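Local structure of DyP (Bjerkandera adusta, 3VXJ) at residues F37-T50 / A65-L79. The protein is a heme-dependent dye-decolorizing peroxidase that probably uses hydrogen peroxide to oxidise dyes and phenolic compounds. Numbering follows the deposited sequence.
Sequences FKTALKTYVPERIT and AFVNLGFSNTGLQAL
Thr-50 and Val-67 join the two segments where helix 34-48 has ended: Thr-50 N donates to Val-67 O over 2.9 Å in a nearly straight bond (168°), and Val-67 N donates back to Thr-50 OG1 at 3.0 Å. The hydroxyl reaches that amide because chi1 of -46° holds OG1 beside the backbone N of Thr-50, while the methyl CG2 is swung the other way, against the ring of Phe-66. Asn-68 adds a clamp. Its ND2 lies 3.0 Å from Thr-50 O, which it meets in the carbonyl plane on a lone pair, and the same nitrogen also donates to Val-67 O from above that carbonyl's plane. An alanine in place of Asn-68 would probably leave Thr-50 O without this donor and loosen the link between the two backbones. Next to these bonds, Tyr-44 OH sits against both methyls of Val-67, 3.4 Å from Val-67 CG1, which lies at the ring edge, and Ile-49 CD1 rests on Leu-69 CB. Helix 34-48 packs, beside helices 128-142 and 433-440, on the face of the four-stranded antiparallel sheet that carries Val-67, Leu-69 and Phe-71, with 136° between the N-to-C directions of segments 37-48 and 65-71, the latter one of the sheet's edge strands, within the ferredoxin-like alpha+beta fold of DyP-type peroxidases. Farther along, Leu-41 CD1 presses tightly on Leu-69 CD2 (3.5 Å), and Phe-37 CZ meets the edge of the Phe-71 ring in its plane. Leu-79, just past helix 73-78, lays CD2 3.6 Å from Phe-37 CD2. The extended Lys-38 passes alongside it and donates from NZ to Leu-79 O at 2.7 Å; that ammonium also forms a salt bridge to the C-terminal carboxylate of Ala-442. In the second shell, Asp-14 N donates to Asn-68 OD1, fixing the amide's rotation, while Phe-142 packs edge-to-face with Tyr-44.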
loop_
_atom_site.group_PDB
_atom_site.type_symbol
_atom_site.label_atom_id
_atom_site.label_comp_id
_atom_site.label_asym_id
_atom_site.label_seq_id
_atom_site.Cartn_x
_atom_site.Cartn_y
_atom_site.Cartn_z
ATOM N N PHE A 37 -9.320 -18.300 22.452
ATOM C CA PHE A 37 -8.517 -17.375 21.661
ATOM C C PHE A 37 -7.695 -16.427 22.538
ATOM O O PHE A 37 -6.513 -16.206 22.277
ATOM C CB PHE A 37 -9.386 -16.565 20.696
ATOM C CG PHE A 37 -8.598 -15.610 19.858
ATOM C CD1 PHE A 37 -8.024 -16.033 18.665
ATOM C CD2 PHE A 37 -8.392 -14.299 20.280
ATOM C CE1 PHE A 37 -7.277 -15.149 17.888
ATOM C CE2 PHE A 37 -7.643 -13.416 19.513
ATOM C CZ PHE A 37 -7.098 -13.843 18.313
ATOM N N LYS A 38 -8.329 -15.873 23.568
ATOM C CA LYS A 38 -7.682 -14.896 24.433
ATOM C C LYS A 38 -6.500 -15.478 25.202
ATOM O O LYS A 38 -5.461 -14.837 25.288
ATOM C CB LYS A 38 -8.696 -14.266 25.385
ATOM C CG LYS A 38 -9.666 -13.332 24.668
ATOM C CD LYS A 38 -10.689 -12.750 25.601
ATOM C CE LYS A 38 -11.676 -11.924 24.804
ATOM N NZ LYS A 38 -12.424 -10.980 25.658
ATOM N N THR A 39 -6.633 -16.691 25.739
ATOM C CA THR A 39 -5.505 -17.306 26.421
ATOM C C THR A 39 -4.397 -17.681 25.432
ATOM O O THR A 39 -3.214 -17.478 25.723
ATOM C CB THR A 39 -5.926 -18.485 27.335
ATOM O OG1 THR A 39 -4.763 -19.039 27.969
ATOM C CG2 THR A 39 -6.664 -19.582 26.558
ATOM N N ALA A 40 -4.772 -18.193 24.260
ATOM C CA ALA A 40 -3.779 -18.438 23.204
ATOM C C ALA A 40 -3.038 -17.143 22.835
ATOM O O ALA A 40 -1.828 -17.160 22.619
ATOM C CB ALA A 40 -4.433 -19.058 21.977
ATOM N N LEU A 41 -3.768 -16.030 22.764
ATOM C CA LEU A 41 -3.175 -14.742 22.409
ATOM C C LEU A 41 -2.155 -14.278 23.447
ATOM O O LEU A 41 -1.082 -13.790 23.089
ATOM C CB LEU A 41 -4.262 -13.683 22.213
ATOM C CG LEU A 41 -3.784 -12.340 21.655
ATOM C CD1 LEU A 41 -3.124 -12.528 20.295
ATOM C CD2 LEU A 41 -4.931 -11.363 21.545
ATOM N N LYS A 42 -2.487 -14.441 24.726
ATOM C CA LYS A 42 -1.568 -14.094 25.805
ATOM C C LYS A 42 -0.290 -14.932 25.768
ATOM O O LYS A 42 0.774 -14.445 26.133
ATOM C CB LYS A 42 -2.266 -14.192 27.163
ATOM C CG LYS A 42 -3.229 -13.040 27.422
ATOM C CD LYS A 42 -4.059 -13.250 28.683
ATOM C CE LYS A 42 -4.638 -11.932 29.177
ATOM N NZ LYS A 42 -5.506 -12.092 30.384
ATOM N N THR A 43 -0.404 -16.183 25.322
ATOM C CA THR A 43 0.754 -17.045 25.087
ATOM C C THR A 43 1.567 -16.558 23.886
ATOM O O THR A 43 2.799 -16.501 23.923
ATOM C CB THR A 43 0.308 -18.498 24.797
ATOM O OG1 THR A 43 -0.476 -18.985 25.891
ATOM C CG2 THR A 43 1.505 -19.405 24.603
ATOM N N TYR A 44 0.856 -16.222 22.820
ATOM C CA TYR A 44 1.464 -15.916 21.532
ATOM C C TYR A 44 2.222 -14.585 21.498
ATOM O O TYR A 44 3.335 -14.515 20.975
ATOM C CB TYR A 44 0.379 -15.946 20.452
ATOM C CG TYR A 44 0.918 -15.933 19.046
ATOM C CD1 TYR A 44 1.437 -17.093 18.480
ATOM C CD2 TYR A 44 0.902 -14.766 18.281
ATOM C CE1 TYR A 44 1.937 -17.091 17.191
ATOM C CE2 TYR A 44 1.403 -14.744 16.994
ATOM C CZ TYR A 44 1.916 -15.910 16.452
ATOM O OH TYR A 44 2.417 -15.904 15.177
ATOM N N VAL A 45 1.631 -13.541 22.071
ATOM C CA VAL A 45 2.135 -12.179 21.867
ATOM C C VAL A 45 3.596 -11.972 22.301
ATOM O O VAL A 45 4.405 -11.534 21.484
ATOM C CB VAL A 45 1.177 -11.109 22.454
ATOM C CG1 VAL A 45 1.827 -9.717 22.459
ATOM C CG2 VAL A 45 -0.110 -11.080 21.673
ATOM N N PRO A 46 3.948 -12.316 23.559
ATOM C CA PRO A 46 5.332 -12.075 23.978
ATOM C C PRO A 46 6.356 -12.874 23.177
ATOM O O PRO A 46 7.510 -12.461 23.071
ATOM C CB PRO A 46 5.350 -12.529 25.449
ATOM C CG PRO A 46 4.165 -13.419 25.592
ATOM C CD PRO A 46 3.138 -12.875 24.659
ATOM N N GLU A 47 5.927 -14.000 22.610
ATOM C CA GLU A 47 6.812 -14.894 21.862
ATOM C C GLU A 47 7.048 -14.483 20.410
ATOM O O GLU A 47 8.143 -14.674 19.878
ATOM C CB GLU A 47 6.276 -16.335 21.896
ATOM C CG GLU A 47 6.146 -16.944 23.291
ATOM C CD GLU A 47 7.393 -16.775 24.150
ATOM O OE1 GLU A 47 8.495 -17.176 23.711
ATOM O OE2 GLU A 47 7.267 -16.243 25.277
ATOM N N ARG A 48 6.019 -13.925 19.780
ATOM C CA ARG A 48 5.988 -13.811 18.320
ATOM C C ARG A 48 5.728 -12.425 17.736
ATOM O O ARG A 48 6.104 -12.161 16.594
ATOM C CB ARG A 48 4.956 -14.786 17.745
ATOM C CG ARG A 48 5.254 -16.262 18.023
ATOM C CD ARG A 48 6.370 -16.792 17.136
ATOM N NE ARG A 48 6.551 -18.230 17.315
ATOM C CZ ARG A 48 7.651 -18.808 17.788
ATOM N NH1 ARG A 48 8.707 -18.078 18.124
ATOM N NH2 ARG A 48 7.696 -20.127 17.910
ATOM N N ILE A 49 5.056 -11.551 18.479
ATOM C CA ILE A 49 4.654 -10.264 17.895
ATOM C C ILE A 49 5.832 -9.294 17.889
ATOM O O ILE A 49 6.384 -8.958 18.941
ATOM C CB ILE A 49 3.402 -9.663 18.569
ATOM C CG1 ILE A 49 2.176 -10.581 18.367
ATOM C CG2 ILE A 49 3.132 -8.240 18.042
ATOM C CD1 ILE A 49 1.628 -10.687 16.930
ATOM N N THR A 50 6.196 -8.852 16.690
ATOM C CA THR A 50 7.422 -8.108 16.447
ATOM C C THR A 50 7.224 -6.597 16.496
ATOM O O THR A 50 6.430 -6.041 15.725
ATOM C CB THR A 50 8.007 -8.516 15.084
ATOM O OG1 THR A 50 7.981 -9.946 14.969
ATOM C CG2 THR A 50 9.430 -8.019 14.947
ATOM N N ALA A 65 11.205 -14.995 11.566
ATOM C CA ALA A 65 9.999 -14.383 11.034
ATOM C C ALA A 65 9.484 -13.289 11.952
ATOM O O ALA A 65 9.612 -13.363 13.174
ATOM C CB ALA A 65 8.925 -15.436 10.780
ATOM N N PHE A 66 8.896 -12.268 11.335
ATOM C CA PHE A 66 8.214 -11.204 12.047
ATOM C C PHE A 66 6.731 -11.512 11.985
ATOM O O PHE A 66 6.227 -11.943 10.942
ATOM C CB PHE A 66 8.456 -9.849 11.371
ATOM C CG PHE A 66 9.911 -9.494 11.178
ATOM C CD1 PHE A 66 10.884 -9.888 12.098
ATOM C CD2 PHE A 66 10.305 -8.731 10.078
ATOM C CE1 PHE A 66 12.225 -9.541 11.917
ATOM C CE2 PHE A 66 11.647 -8.377 9.890
ATOM C CZ PHE A 66 12.608 -8.784 10.815
ATOM N N VAL A 67 6.018 -11.271 13.079
ATOM C CA VAL A 67 4.558 -11.427 13.064
ATOM C C VAL A 67 3.869 -10.192 13.629
ATOM O O VAL A 67 4.249 -9.673 14.675
ATOM C CB VAL A 67 4.074 -12.691 13.830
ATOM C CG1 VAL A 67 2.570 -12.919 13.581
ATOM C CG2 VAL A 67 4.883 -13.922 13.410
ATOM N N ASN A 68 2.875 -9.701 12.888
ATOM C CA ASN A 68 1.970 -8.666 13.362
ATOM C C ASN A 68 0.531 -9.179 13.268
ATOM O O ASN A 68 0.262 -10.182 12.601
ATOM C CB ASN A 68 2.140 -7.373 12.558
ATOM C CG ASN A 68 3.357 -6.528 12.988
ATOM O OD1 ASN A 68 3.546 -5.436 12.455
ATOM N ND2 ASN A 68 4.192 -7.028 13.924
ATOM N N LEU A 69 -0.387 -8.490 13.940
ATOM C CA LEU A 69 -1.749 -8.976 14.097
ATOM C C LEU A 69 -2.744 -7.825 14.137
ATOM O O LEU A 69 -2.618 -6.902 14.949
ATOM C CB LEU A 69 -1.861 -9.832 15.369
ATOM C CG LEU A 69 -3.235 -10.338 15.829
ATOM C CD1 LEU A 69 -3.875 -11.274 14.805
ATOM C CD2 LEU A 69 -3.085 -11.047 17.159
ATOM N N GLY A 70 -3.729 -7.890 13.246
ATOM C CA GLY A 70 -4.812 -6.914 13.212
ATOM C C GLY A 70 -6.178 -7.563 13.314
ATOM O O GLY A 70 -6.353 -8.746 13.003
ATOM N N PHE A 71 -7.153 -6.770 13.750
ATOM C CA PHE A 71 -8.533 -7.219 13.916
ATOM C C PHE A 71 -9.502 -6.370 13.125
ATOM O O PHE A 71 -9.349 -5.157 13.041
ATOM C CB PHE A 71 -8.935 -7.166 15.397
ATOM C CG PHE A 71 -8.178 -8.126 16.251
ATOM C CD1 PHE A 71 -8.603 -9.444 16.377
ATOM C CD2 PHE A 71 -7.009 -7.732 16.890
ATOM C CE1 PHE A 71 -7.882 -10.353 17.145
ATOM C CE2 PHE A 71 -6.279 -8.635 17.670
ATOM C CZ PHE A 71 -6.726 -9.944 17.795
ATOM N N SER A 72 -10.512 -7.013 12.561
ATOM C CA SER A 72 -11.619 -6.310 11.946
ATOM C C SER A 72 -12.597 -5.910 13.044
ATOM O O SER A 72 -12.472 -6.333 14.186
ATOM C CB SER A 72 -12.320 -7.233 10.959
ATOM O OG SER A 72 -13.048 -8.217 11.677
ATOM N N ASN A 73 -13.597 -5.117 12.682
ATOM C CA ASN A 73 -14.657 -4.786 13.607
ATOM C C ASN A 73 -15.373 -6.033 14.127
ATOM O O ASN A 73 -15.632 -6.150 15.328
ATOM C CB ASN A 73 -15.665 -3.843 12.960
ATOM C CG ASN A 73 -16.828 -3.545 13.871
ATOM O OD1 ASN A 73 -16.689 -2.814 14.844
ATOM N ND2 ASN A 73 -17.968 -4.151 13.588
ATOM N N THR A 74 -15.700 -6.968 13.242
ATOM C CA THR A 74 -16.406 -8.151 13.711
ATOM C C THR A 74 -15.521 -9.018 14.607
ATOM O O THR A 74 -16.024 -9.694 15.497
ATOM C CB THR A 74 -17.006 -8.968 12.573
ATOM O OG1 THR A 74 -16.013 -9.179 11.560
ATOM C CG2 THR A 74 -18.190 -8.225 11.970
ATOM N N GLY A 75 -14.206 -8.971 14.390
ATOM C CA GLY A 75 -13.255 -9.662 15.265
ATOM C C GLY A 75 -13.267 -9.105 16.676
ATOM O O GLY A 75 -13.331 -9.862 17.645
ATOM N N LEU A 76 -13.218 -7.781 16.789
ATOM C CA LEU A 76 -13.317 -7.117 18.086
ATOM C C LEU A 76 -14.641 -7.462 18.764
ATOM O O LEU A 76 -14.660 -7.816 19.951
ATOM C CB LEU A 76 -13.119 -5.603 17.942
ATOM C CG LEU A 76 -11.709 -5.217 17.474
ATOM C CD1 LEU A 76 -11.597 -3.705 17.325
ATOM C CD2 LEU A 76 -10.626 -5.752 18.416
ATOM N N GLN A 77 -15.737 -7.422 18.008
ATOM C CA GLN A 77 -17.048 -7.793 18.543
ATOM C C GLN A 77 -17.087 -9.241 19.045
ATOM O O GLN A 77 -17.641 -9.513 20.117
ATOM C CB GLN A 77 -18.143 -7.565 17.502
ATOM C CG GLN A 77 -18.388 -6.107 17.162
ATOM C CD GLN A 77 -19.468 -5.926 16.115
ATOM O OE1 GLN A 77 -19.812 -6.862 15.384
ATOM N NE2 GLN A 77 -20.007 -4.717 16.032
ATOM N N ALA A 78 -16.489 -10.161 18.282
ATOM C CA ALA A 78 -16.434 -11.573 18.661
ATOM C C ALA A 78 -15.687 -11.771 19.970
ATOM O O ALA A 78 -15.945 -12.735 20.704
ATOM C CB ALA A 78 -15.777 -12.387 17.562
ATOM N N LEU A 79 -14.762 -10.855 20.247
ATOM C CA LEU A 79 -13.941 -10.905 21.448
ATOM C C LEU A 79 -14.491 -10.041 22.583
ATOM O O LEU A 79 -13.845 -9.881 23.617
ATOM C CB LEU A 79 -12.501 -10.517 21.102
ATOM C CG LEU A 79 -11.811 -11.502 20.147
ATOM C CD1 LEU A 79 -10.484 -10.964 19.631
ATOM C CD2 LEU A 79 -11.593 -12.854 20.825
HETATM O O HOH W 1 8.295 -13.619 15.565
#